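Local coordinates for homoserine dehydrogenase (Staphylococcus aureus M1064, PDB 4PG7), which catalyses the reversible, nicotinamide-cofactor-dependent interconversion of aspartate semialdehyde and homoserine in the aspartic acid pathway, at residues A[109-112]-A[113-117]; A[427-430]-A[431-435]. All blocks are in the same frame, centred on the assembly; numbering follows the deposited sequence.

Contact 1: residues A[109-112]-A[113-117]; sequences WLRT and ALKNK
Arg111 lies alongside Lys115, one helical turn on, the two chains pointing the same way. NH1 of Arg111 comes within 3.6 Å of NZ of Lys115, a meeting of like charges with the ammonium oblique to the guanidinium; the Lys115 chain is extended beyond CG, whereas Arg111 bends at chi3 (95°), and its chain also rests on Leu134 and Leu138 of helix 129-141. Thr112 and Asn116 run side by side in the same manner, Thr112 CG2 reaching Asn116 ND2 at 3.7 Å. That methyl is anti to the backbone N, which puts OG1 beside the N, where it bonds to Asp108 O. The backbone ladder is regular: Leu114 N bonds to Leu110 O (3.0 Å, N-H...O 163°), while the last i-to-i+4 bond, Asn116 N to Thr112 O (2.8 Å), is more bent at 145°. CG of Leu114 sits 3.3 Å from Leu110 O, and Leu110, Ala113 and Leu114 all press on Val120 of strand 119-122. Lys117, at positive phi, then closes the helix, its N bonded to Leu114 O at 3.0 Å and Lys118 N to Ala113 O. This is a Schellman motif, ending the crossover helix of a beta-alpha-beta unit in the Rossmann-type NAD-binding domain.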
loop_
_atom_site.group_PDB
_atom_site.type_symbol
_atom_site.label_atom_id
_atom_site.label_comp_id
_atom_site.label_asym_id
_atom_site.label_seq_id
_atom_site.Cartn_x
_atom_site.Cartn_y
_atom_site.Cartn_z
ATOM N N TRP A 109 -24.878 22.092 -7.516
ATOM C CA TRP A 109 -24.371 23.028 -6.529
ATOM C C TRP A 109 -22.875 23.213 -6.703
ATOM O O TRP A 109 -22.370 24.335 -6.665
ATOM C CB TRP A 109 -24.632 22.547 -5.099
ATOM C CG TRP A 109 -26.066 22.440 -4.731
ATOM C CD1 TRP A 109 -27.128 22.899 -5.436
ATOM C CD2 TRP A 109 -26.590 21.866 -3.533
ATOM N NE1 TRP A 109 -28.290 22.639 -4.754
ATOM C CE2 TRP A 109 -27.986 21.999 -3.585
ATOM C CE3 TRP A 109 -26.013 21.225 -2.430
ATOM C CZ2 TRP A 109 -28.823 21.528 -2.572
ATOM C CZ3 TRP A 109 -26.849 20.749 -1.424
ATOM C CH2 TRP A 109 -28.238 20.910 -1.502
ATOM N N LEU A 110 -22.167 22.104 -6.893
ATOM C CA LEU A 110 -20.713 22.158 -7.009
ATOM C C LEU A 110 -20.291 22.812 -8.331
ATOM O O LEU A 110 -19.322 23.581 -8.362
ATOM C CB LEU A 110 -20.100 20.772 -6.846
ATOM C CG LEU A 110 -20.453 20.061 -5.531
ATOM C CD1 LEU A 110 -19.758 18.710 -5.476
ATOM C CD2 LEU A 110 -20.097 20.880 -4.305
ATOM N N ARG A 111 -21.037 22.549 -9.398
ATOM C CA ARG A 111 -20.793 23.211 -10.689
ATOM C C ARG A 111 -20.917 24.729 -10.543
ATOM O O ARG A 111 -20.093 25.492 -11.056
ATOM C CB ARG A 111 -21.782 22.716 -11.746
ATOM C CG ARG A 111 -21.582 21.253 -12.145
ATOM C CD ARG A 111 -22.769 20.673 -12.908
ATOM N NE ARG A 111 -22.579 20.767 -14.351
ATOM C CZ ARG A 111 -22.938 21.805 -15.101
ATOM N NH1 ARG A 111 -23.537 22.869 -14.574
ATOM N NH2 ARG A 111 -22.705 21.776 -16.402
ATOM N N THR A 112 -21.964 25.165 -9.858
ATOM C CA THR A 112 -22.171 26.590 -9.627
ATOM C C THR A 112 -21.010 27.195 -8.824
ATOM O O THR A 112 -20.493 28.258 -9.181
ATOM C CB THR A 112 -23.511 26.839 -8.931
ATOM O OG1 THR A 112 -24.562 26.319 -9.753
ATOM C CG2 THR A 112 -23.735 28.329 -8.691
ATOM N N ALA A 113 -20.609 26.523 -7.752
ATOM C CA ALA A 113 -19.514 26.998 -6.908
ATOM C C ALA A 113 -18.245 27.224 -7.729
ATOM O O ALA A 113 -17.595 28.278 -7.617
ATOM C CB ALA A 113 -19.242 26.019 -5.775
ATOM N N LEU A 114 -17.918 26.249 -8.572
ATOM C CA LEU A 114 -16.724 26.317 -9.406
ATOM C C LEU A 114 -16.824 27.446 -10.437
ATOM O O LEU A 114 -15.844 28.169 -10.670
ATOM C CB LEU A 114 -16.467 24.973 -10.097
ATOM C CG LEU A 114 -16.148 23.795 -9.178
ATOM C CD1 LEU A 114 -16.291 22.474 -9.914
ATOM C CD2 LEU A 114 -14.753 23.917 -8.576
ATOM N N LYS A 115 -18.004 27.603 -11.035
ATOM C CA LYS A 115 -18.257 28.693 -11.968
ATOM C C LYS A 115 -18.138 30.048 -11.275
ATOM O O LYS A 115 -17.744 31.039 -11.900
ATOM C CB LYS A 115 -19.633 28.545 -12.627
ATOM C CG LYS A 115 -19.671 27.473 -13.706
ATOM C CD LYS A 115 -21.086 27.181 -14.177
ATOM C CE LYS A 115 -21.056 26.227 -15.352
ATOM N NZ LYS A 115 -22.394 25.972 -15.951
ATOM N N ASN A 116 -18.464 30.085 -9.985
ATOM C CA ASN A 116 -18.288 31.289 -9.170
ATOM C C ASN A 116 -16.885 31.434 -8.562
ATOM O O ASN A 116 -16.666 32.254 -7.669
ATOM C CB ASN A 116 -19.354 31.327 -8.079
ATOM C CG ASN A 116 -20.754 31.446 -8.646
ATOM O OD1 ASN A 116 -20.937 31.602 -9.850
ATOM N ND2 ASN A 116 -21.749 31.365 -7.785
ATOM N N LYS A 117 -15.935 30.652 -9.064
ATOM C CA LYS A 117 -14.535 30.761 -8.678
ATOM C C LYS A 117 -14.312 30.415 -7.214
ATOM O O LYS A 117 -13.471 31.020 -6.559
ATOM C CB LYS A 117 -13.983 32.171 -8.986
ATOM C CG LYS A 117 -14.295 32.691 -10.389
ATOM C CD LYS A 117 -13.708 31.787 -11.457
ATOM C CE LYS A 117 -13.674 32.427 -12.841
ATOM N NZ LYS A 117 -14.915 32.203 -13.637
#

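Contact 2: residues A[427-430]-A[431-435]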
loop_
_atom_site.group_PDB
_atom_site.type_symbol
_atom_site.label_atom_id
_atom_site.label_comp_id
_atom_site.label_asym_id
_atom_site.label_seq_id
_atom_site.Cartn_x
_atom_site.Cartn_y
_atom_site.Cartn_z
ATOM N N GLU A 427 -18.851 -21.920 -20.358
ATOM C CA GLU A 427 -20.205 -22.203 -19.885
ATOM C C GLU A 427 -21.155 -22.644 -21.015
ATOM O O GLU A 427 -21.859 -23.630 -20.871
ATOM C CB GLU A 427 -20.795 -21.003 -19.118
ATOM C CG GLU A 427 -22.274 -21.151 -18.804
ATOM C CD GLU A 427 -22.782 -20.221 -17.713
ATOM O OE1 GLU A 427 -22.037 -19.330 -17.249
ATOM O OE2 GLU A 427 -23.958 -20.407 -17.311
ATOM N N GLU A 428 -21.190 -21.907 -22.110
ATOM C CA GLU A 428 -22.108 -22.233 -23.209
ATOM C C GLU A 428 -21.752 -23.557 -23.830
ATOM O O GLU A 428 -22.608 -24.369 -24.135
ATOM C CB GLU A 428 -22.038 -21.158 -24.292
ATOM C CG GLU A 428 -22.688 -19.838 -23.881
ATOM C CD GLU A 428 -23.049 -18.967 -25.073
ATOM O OE1 GLU A 428 -23.587 -17.863 -24.825
ATOM O OE2 GLU A 428 -22.800 -19.364 -26.249
ATOM N N LEU A 429 -20.460 -23.758 -24.010
ATOM C CA LEU A 429 -19.962 -24.970 -24.570
ATOM C C LEU A 429 -20.364 -26.199 -23.725
ATOM O O LEU A 429 -20.857 -27.206 -24.243
ATOM C CB LEU A 429 -18.439 -24.855 -24.683
ATOM C CG LEU A 429 -17.711 -26.123 -25.068
ATOM C CD1 LEU A 429 -18.060 -26.513 -26.498
ATOM C CD2 LEU A 429 -16.214 -25.883 -24.930
ATOM N N ILE A 430 -20.144 -26.100 -22.428
ATOM C CA ILE A 430 -20.476 -27.191 -21.505
ATOM C C ILE A 430 -21.993 -27.438 -21.518
ATOM O O ILE A 430 -22.434 -28.587 -21.494
ATOM C CB ILE A 430 -19.912 -26.901 -20.109
ATOM C CG1 ILE A 430 -18.384 -27.018 -20.166
ATOM C CG2 ILE A 430 -20.442 -27.876 -19.063
ATOM C CD1 ILE A 430 -17.649 -26.420 -18.992
ATOM N N THR A 431 -22.758 -26.356 -21.593
ATOM C CA THR A 431 -24.224 -26.410 -21.683
ATOM C C THR A 431 -24.702 -27.112 -22.947
ATOM O O THR A 431 -25.558 -27.992 -22.869
ATOM C CB THR A 431 -24.823 -24.988 -21.573
ATOM O OG1 THR A 431 -24.517 -24.460 -20.281
ATOM C CG2 THR A 431 -26.332 -24.993 -21.762
ATOM N N LYS A 432 -24.107 -26.798 -24.104
ATOM C CA LYS A 432 -24.512 -27.468 -25.336
ATOM C C LYS A 432 -24.123 -28.948 -25.382
ATOM O O LYS A 432 -24.697 -29.712 -26.160
ATOM C CB LYS A 432 -24.061 -26.686 -26.590
ATOM C CG LYS A 432 -22.582 -26.776 -26.893
ATOM C CD LYS A 432 -22.227 -26.767 -28.389
ATOM C CE LYS A 432 -21.183 -25.713 -28.740
ATOM N NZ LYS A 432 -20.607 -25.934 -30.103
ATOM N N HIS A 433 -23.150 -29.352 -24.566
ATOM C CA HIS A 433 -22.824 -30.774 -24.378
ATOM C C HIS A 433 -23.663 -31.484 -23.304
ATOM O O HIS A 433 -23.331 -32.579 -22.871
ATOM C CB HIS A 433 -21.326 -30.948 -24.101
ATOM C CG HIS A 433 -20.511 -30.922 -25.351
ATOM N ND1 HIS A 433 -20.415 -32.007 -26.182
ATOM C CD2 HIS A 433 -19.865 -29.915 -25.974
ATOM C CE1 HIS A 433 -19.696 -31.690 -27.242
ATOM N NE2 HIS A 433 -19.346 -30.426 -27.137
ATOM N N GLY A 434 -24.722 -30.829 -22.855
ATOM C CA GLY A 434 -25.743 -31.506 -22.081
ATOM C C GLY A 434 -25.575 -31.418 -20.578
ATOM O O GLY A 434 -26.254 -32.141 -19.879
ATOM N N TYR A 435 -24.652 -30.595 -20.074
ATOM C CA TYR A 435 -24.500 -30.418 -18.650
ATOM C C TYR A 435 -25.252 -29.217 -18.140
ATOM O O TYR A 435 -25.323 -28.181 -18.808
ATOM C CB TYR A 435 -23.055 -30.222 -18.263
ATOM C CG TYR A 435 -22.193 -31.387 -18.510
ATOM C CD1 TYR A 435 -22.019 -32.345 -17.523
ATOM C CD2 TYR A 435 -21.523 -31.525 -19.711
ATOM C CE1 TYR A 435 -21.190 -33.424 -17.726
ATOM C CE2 TYR A 435 -20.689 -32.601 -19.932
ATOM C CZ TYR A 435 -20.523 -33.553 -18.941
ATOM O OH TYR A 435 -19.691 -34.633 -19.143
HETATM O O HOH W 1 -25.687 -21.768 -18.605
#
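Leu429 and His433 stand side by side, pointing the same way, and CD1 of Leu429 meets CD2 of His433 at 3.9 Å, at the edge of the imidazole and in its plane. Lys432 crosses Leu429 obliquely; with chi1 at 74° its CG lies between the backbone N and carbonyl carbon, close over Leu429 O, and the bent chain brings CE to 3.9 Å from Leu429 CD1. On the buried side Ile430 crosses Tyr435, CG2 touching Tyr435 CB at 3.6 Å, while Ile430 O lies at the edge of the phenol ring. Ile430 also packs on helix 388-398 and strand 375-382; Tyr435 meets Phe391 and bonds through OH to Glu394. Thr431 grips Glu427 O twice, from opposite faces of the carbonyl plane: through N at 3.0 Å and through OG1 at 2.8 Å, the hydroxyl 36° out of that plane. As the helix ends, His433 N bonds to Leu429 O and, weakly, to Ile430 O, which also takes a weak bond from Tyr435 N; Gly434 has positive phi. The Thr431 hydroxyl thus spends its proton within its own helix. A water links it only weakly to Glu427 OE2, to which the water donates at 2.6 Å, probably helping to stabilise the carboxylate.

Both contacts run along a helix to its C-terminal end, but they belong to separate parts of the chain. Contact 1 comes first, on helix 106-115 between strands 95-98 and 119-122 of the parallel sheet in the NAD-binding domain. Contact 2 follows some 300 residues later, on helix 427-432, between strands 414-422 and 436-444 of the mixed sheet, in the C-terminal domain. The centres of contact 1 and contact 2 are 55 Å apart, on opposite sides of the chain's centre; the nearest atoms of contact 1 and contact 2 are about 40 Å apart. The side chain of Glu427 in contact 2 lies about 8 Å from the bound lysine, without lining its pocket. The C-terminal part is probably the ACT domain, distinct from the cofactor-binding end.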